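Local coordinates for polyketide synthase type I (Bacillus amyloliquefaciens, PDB 5KKU), which probably dehydrates carrier-bound polyketide intermediates, being the N-terminal dehydratase domain of a modular synthase from the difficidin assembly line, at residues D40-L45 / V89-E94; Q64-V67 / D73-L76. One frame throughout, in Å; residues are numbered along the deposited sequence.

Contact 1: residues D40-L45 / V89-E94; sequences DMLYRL and VEITSE
Val-89 opens the contact with its CG1 methyl, which meets the CD2 methyl of Leu-42 at 3.6 Å. The two side chains reach toward each other tip to tip. The CG of Leu-42 lies a little farther from the same methyl. Glu-90 points away from the helix, and its backbone pairs with Thr-79 on strand 73-83.

Ile-91 again points at the helix. Its CD1 lies 3.4 Å from Leu-42 CD1, tighter than usual for two methyl groups. These two side chains cross obliquely. Leu-42 thus spends one methyl on each strand residue, CD2 on Val-89 and CD1 on Ile-91. An extended Ile-91 chain (chi2 180°) carries CD1 out to the helix, where Met-41 SD also approaches it, more loosely, at 4.4 Å. The link is apolar throughout and buried.

Beyond Leu-42, the strand's neighbour 107-116 adds Met-110 and Cys-112 to the same packing. On the helix itself, Arg-44 NH1 forms a salt bridge with Asp-40 OD2, modelled rather short at 2.5 Å and close to the guanidinium plane.

Residues 40-45 and 89-94 run at 117° to each other. A central helix wrapped by an antiparallel sheet is the hallmark of the hotdog fold, here that of the N-terminal half of the dehydratase.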
loop_
_atom_site.group_PDB
_atom_site.type_symbol
_atom_site.label_atom_id
_atom_site.label_comp_id
_atom_site.label_asym_id
_atom_site.label_seq_id
_atom_site.Cartn_x
_atom_site.Cartn_y
_atom_site.Cartn_z
ATOM N N ASP A 40 1.615 6.587 -3.256
ATOM C CA ASP A 40 2.274 7.010 -4.491
ATOM C C ASP A 40 1.707 8.315 -4.978
ATOM O O ASP A 40 2.393 9.159 -5.427
ATOM C CB ASP A 40 2.147 5.967 -5.585
ATOM C CG ASP A 40 2.586 6.462 -6.942
ATOM O OD1 ASP A 40 3.740 6.560 -7.254
ATOM O OD2 ASP A 40 1.727 6.792 -7.701
ATOM N N MET A 41 0.407 8.467 -4.933
ATOM C CA MET A 41 -0.231 9.678 -5.407
ATOM C C MET A 41 0.283 10.892 -4.674
ATOM O O MET A 41 0.550 11.860 -5.287
ATOM C CB MET A 41 -1.756 9.535 -5.350
ATOM C CG MET A 41 -2.656 10.734 -5.516
ATOM S SD MET A 41 -4.395 10.333 -5.645
ATOM C CE MET A 41 -4.287 9.160 -6.904
ATOM N N LEU A 42 0.386 10.803 -3.366
ATOM C CA LEU A 42 0.856 11.891 -2.549
ATOM C C LEU A 42 2.275 12.295 -2.881
ATOM O O LEU A 42 2.567 13.426 -2.958
ATOM C CB LEU A 42 0.736 11.580 -1.080
ATOM C CG LEU A 42 -0.525 12.095 -0.445
ATOM C CD1 LEU A 42 -1.706 11.274 -0.849
ATOM C CD2 LEU A 42 -0.381 12.124 1.043
ATOM N N TYR A 43 3.120 11.317 -3.102
ATOM C CA TYR A 43 4.478 11.558 -3.479
ATOM C C TYR A 43 4.599 12.194 -4.860
ATOM O O TYR A 43 5.425 13.009 -5.034
ATOM C CB TYR A 43 5.302 10.279 -3.396
ATOM C CG TYR A 43 5.953 10.053 -2.064
ATOM C CD1 TYR A 43 7.120 10.667 -1.732
ATOM C CD2 TYR A 43 5.372 9.241 -1.123
ATOM C CE1 TYR A 43 7.697 10.458 -0.521
ATOM C CE2 TYR A 43 5.949 9.025 0.085
ATOM C CZ TYR A 43 7.121 9.626 0.356
ATOM O OH TYR A 43 7.678 9.447 1.539
ATOM N N ARG A 44 3.758 11.818 -5.812
ATOM C CA ARG A 44 3.795 12.429 -7.107
ATOM C C ARG A 44 3.354 13.877 -7.037
ATOM O O ARG A 44 3.937 14.704 -7.656
ATOM C CB ARG A 44 2.938 11.714 -8.131
ATOM C CG ARG A 44 3.269 10.283 -8.418
ATOM C CD ARG A 44 2.439 9.730 -9.556
ATOM N NE ARG A 44 1.104 10.296 -9.624
ATOM C CZ ARG A 44 0.031 9.655 -9.266
ATOM N NH1 ARG A 44 0.145 8.448 -8.821
ATOM N NH2 ARG A 44 -1.134 10.202 -9.328
ATOM N N LEU A 45 2.290 14.144 -6.296
ATOM C CA LEU A 45 1.714 15.465 -6.147
ATOM C C LEU A 45 2.552 16.384 -5.292
ATOM O O LEU A 45 2.647 17.522 -5.592
ATOM C CB LEU A 45 0.310 15.398 -5.570
ATOM C CG LEU A 45 -0.770 14.853 -6.477
ATOM C CD1 LEU A 45 -2.098 14.901 -5.820
ATOM C CD2 LEU A 45 -0.831 15.584 -7.781
ATOM N N VAL A 89 -3.001 16.342 4.772
ATOM C CA VAL A 89 -3.462 15.915 3.489
ATOM C C VAL A 89 -4.696 15.045 3.572
ATOM O O VAL A 89 -4.766 14.125 4.323
ATOM C CB VAL A 89 -2.373 15.194 2.709
ATOM C CG1 VAL A 89 -2.897 14.702 1.387
ATOM C CG2 VAL A 89 -1.200 16.098 2.493
ATOM N N GLU A 90 -5.672 15.330 2.746
ATOM C CA GLU A 90 -6.844 14.495 2.688
ATOM C C GLU A 90 -7.242 14.187 1.275
ATOM O O GLU A 90 -7.207 15.054 0.437
ATOM C CB GLU A 90 -7.991 15.149 3.407
ATOM C CG GLU A 90 -7.824 15.160 4.893
ATOM C CD GLU A 90 -8.904 15.941 5.577
ATOM O OE1 GLU A 90 -9.644 15.369 6.376
ATOM O OE2 GLU A 90 -9.012 17.135 5.281
ATOM N N ILE A 91 -7.644 12.966 1.049
ATOM C CA ILE A 91 -8.125 12.541 -0.236
ATOM C C ILE A 91 -9.598 12.160 -0.196
ATOM O O ILE A 91 -10.034 11.340 0.557
ATOM C CB ILE A 91 -7.314 11.385 -0.763
ATOM C CG1 ILE A 91 -5.856 11.739 -0.823
ATOM C CG2 ILE A 91 -7.846 10.961 -2.107
ATOM C CD1 ILE A 91 -5.024 10.633 -1.327
ATOM N N THR A 92 -10.386 12.778 -1.029
ATOM C CA THR A 92 -11.754 12.377 -1.162
ATOM C C THR A 92 -11.985 12.001 -2.602
ATOM O O THR A 92 -11.146 12.198 -3.396
ATOM C CB THR A 92 -12.719 13.494 -0.752
ATOM O OG1 THR A 92 -12.484 14.632 -1.545
ATOM C CG2 THR A 92 -12.534 13.824 0.619
ATOM N N SER A 93 -13.167 11.519 -2.913
ATOM C CA SER A 93 -13.484 11.135 -4.265
ATOM C C SER A 93 -14.945 11.165 -4.634
ATOM O O SER A 93 -15.797 11.161 -3.809
ATOM C CB SER A 93 -12.920 9.769 -4.568
ATOM O OG SER A 93 -13.287 8.870 -3.605
ATOM N N GLU A 94 -15.220 11.121 -5.912
ATOM C CA GLU A 94 -16.543 11.290 -6.419
ATOM C C GLU A 94 -16.735 10.534 -7.683
ATOM O O GLU A 94 -15.808 10.345 -8.365
ATOM C CB GLU A 94 -16.717 12.763 -6.702
ATOM C CG GLU A 94 -18.055 13.239 -7.135
ATOM C CD GLU A 94 -17.978 14.527 -7.906
ATOM O OE1 GLU A 94 -17.077 15.306 -7.693
ATOM O OE2 GLU A 94 -18.858 14.759 -8.712
#

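Contact 2: residues Q64-V67 / D73-L76; sequences QPVV and DKHL
Val-66 faces Lys-74 and Leu-76 in the N-terminal hotdog fold, where the short strand 66-67 lies beside strand 73-83. No backbone-to-backbone bond joins the two segments. The weakly bonded strand 66-67 lies at the edge of a small sheet, next to strand 30-33.

Ahead of Val-66, Gln-64 and Pro-65 touch His-296, a residue of the C-terminal tag in helix 286-297. Val-66 then does most of the apolar work. Its CG1 lies 4.0 Å from Lys-74 CG, and the two side chains slide past each other in opposite directions. With CG1 anti to the backbone N (chi1 168°), this methyl meets Lys-74, and CG2 is left for Leu-76 CD1 at 4.3 Å. Ser-93 also touches Val-66.

Val-67 sets off away from residues 73-76, and its side chain touches Ile-30 and Val-32. That side chain is about 9 Å from that of His-25, the predicted proton acceptor of the dehydratase. The Val-67 carbonyl is what meets the strand. The Lys-74 chain is bent at chi2, chi3 and chi4, which folds the amine back to this oxygen. Lys-74 NZ donates to Val-67 O at 2.6 Å, in the carbonyl plane, with a C=O...N angle of 150°.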
loop_
_atom_site.group_PDB
_atom_site.type_symbol
_atom_site.label_atom_id
_atom_site.label_comp_id
_atom_site.label_asym_id
_atom_site.label_seq_id
_atom_site.Cartn_x
_atom_site.Cartn_y
_atom_site.Cartn_z
ATOM N N GLN A 64 -12.199 4.925 2.938
ATOM C CA GLN A 64 -13.276 4.407 2.143
ATOM C C GLN A 64 -12.498 3.882 0.914
ATOM O O GLN A 64 -11.658 4.544 0.441
ATOM C CB GLN A 64 -14.396 5.355 1.821
ATOM C CG GLN A 64 -15.680 4.718 1.455
ATOM C CD GLN A 64 -16.445 4.136 2.606
ATOM O OE1 GLN A 64 -16.008 3.221 3.204
ATOM N NE2 GLN A 64 -17.597 4.650 2.871
ATOM N N PRO A 65 -12.776 2.687 0.452
ATOM C CA PRO A 65 -12.103 2.173 -0.723
ATOM C C PRO A 65 -12.546 2.894 -1.986
ATOM O O PRO A 65 -13.676 3.204 -2.054
ATOM C CB PRO A 65 -12.539 0.719 -0.738
ATOM C CG PRO A 65 -13.840 0.712 -0.115
ATOM C CD PRO A 65 -13.737 1.718 0.975
ATOM N N VAL A 66 -11.661 3.230 -2.895
ATOM C CA VAL A 66 -12.044 3.764 -4.183
ATOM C C VAL A 66 -12.473 2.618 -5.103
ATOM O O VAL A 66 -11.670 1.848 -5.521
ATOM C CB VAL A 66 -10.917 4.581 -4.831
ATOM C CG1 VAL A 66 -11.195 4.884 -6.278
ATOM C CG2 VAL A 66 -10.647 5.852 -4.076
ATOM N N VAL A 67 -13.765 2.515 -5.376
ATOM C CA VAL A 67 -14.342 1.491 -6.224
ATOM C C VAL A 67 -14.766 2.045 -7.583
ATOM O O VAL A 67 -15.434 3.009 -7.646
ATOM C CB VAL A 67 -15.518 0.823 -5.528
ATOM C CG1 VAL A 67 -16.339 -0.036 -6.458
ATOM C CG2 VAL A 67 -15.041 0.014 -4.364
ATOM N N ASP A 73 -16.441 6.142 -13.411
ATOM C CA ASP A 73 -15.070 6.244 -12.991
ATOM C C ASP A 73 -15.004 6.973 -11.659
ATOM O O ASP A 73 -15.999 7.142 -11.011
ATOM C CB ASP A 73 -14.258 6.982 -14.026
ATOM C CG ASP A 73 -14.255 6.307 -15.352
ATOM O OD1 ASP A 73 -14.261 5.093 -15.405
ATOM O OD2 ASP A 73 -14.222 6.991 -16.340
ATOM N N LYS A 74 -13.843 7.422 -11.245
ATOM C CA LYS A 74 -13.737 8.239 -10.067
ATOM C C LYS A 74 -12.834 9.423 -10.256
ATOM O O LYS A 74 -11.848 9.323 -10.874
ATOM C CB LYS A 74 -13.278 7.434 -8.876
ATOM C CG LYS A 74 -14.248 6.428 -8.397
ATOM C CD LYS A 74 -15.477 7.056 -7.853
ATOM C CE LYS A 74 -15.752 6.482 -6.510
ATOM N NZ LYS A 74 -16.379 5.147 -6.564
ATOM N N HIS A 75 -13.208 10.545 -9.688
ATOM C CA HIS A 75 -12.340 11.679 -9.529
ATOM C C HIS A 75 -11.933 11.823 -8.120
ATOM O O HIS A 75 -12.736 11.836 -7.268
ATOM C CB HIS A 75 -13.008 12.965 -9.986
ATOM C CG HIS A 75 -13.011 13.144 -11.458
ATOM N ND1 HIS A 75 -13.438 14.291 -12.054
ATOM C CD2 HIS A 75 -12.661 12.313 -12.453
ATOM C CE1 HIS A 75 -13.341 14.167 -13.352
ATOM N NE2 HIS A 75 -12.865 12.979 -13.620
ATOM N N LEU A 76 -10.669 11.957 -7.856
ATOM C CA LEU A 76 -10.170 12.125 -6.522
ATOM C C LEU A 76 -9.713 13.559 -6.272
ATOM O O LEU A 76 -9.197 14.198 -7.115
ATOM C CB LEU A 76 -9.014 11.159 -6.305
ATOM C CG LEU A 76 -9.339 9.731 -5.936
ATOM C CD1 LEU A 76 -10.303 9.082 -6.895
ATOM C CD2 LEU A 76 -8.091 8.920 -5.754
#

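How the contacts relate
After strand 9-15, a short helix and strands 25-27 and 30-33, the chain enters helix 37-49, whose residues 40-45 begin contact 1. Strand 55-62 follows, and then residues 64-67, the first half of contact 2. A five-residue connection leads to residues 73-76, so contact 2 closes a short loop. The chain continues along strand 73-83, turns, and returns as strand 86-97, where residues 89-94 close the larger loop of contact 1. Contact 2 is therefore nested inside contact 1. Strands 73-83 and 86-97 are antiparallel neighbours, and Glu-94 N probably bonds His-75 O at 2.9 Å. Together the two contacts tie helix 37-49 and the short strand 66-67 to the adjacent strands 73-83 and 86-97.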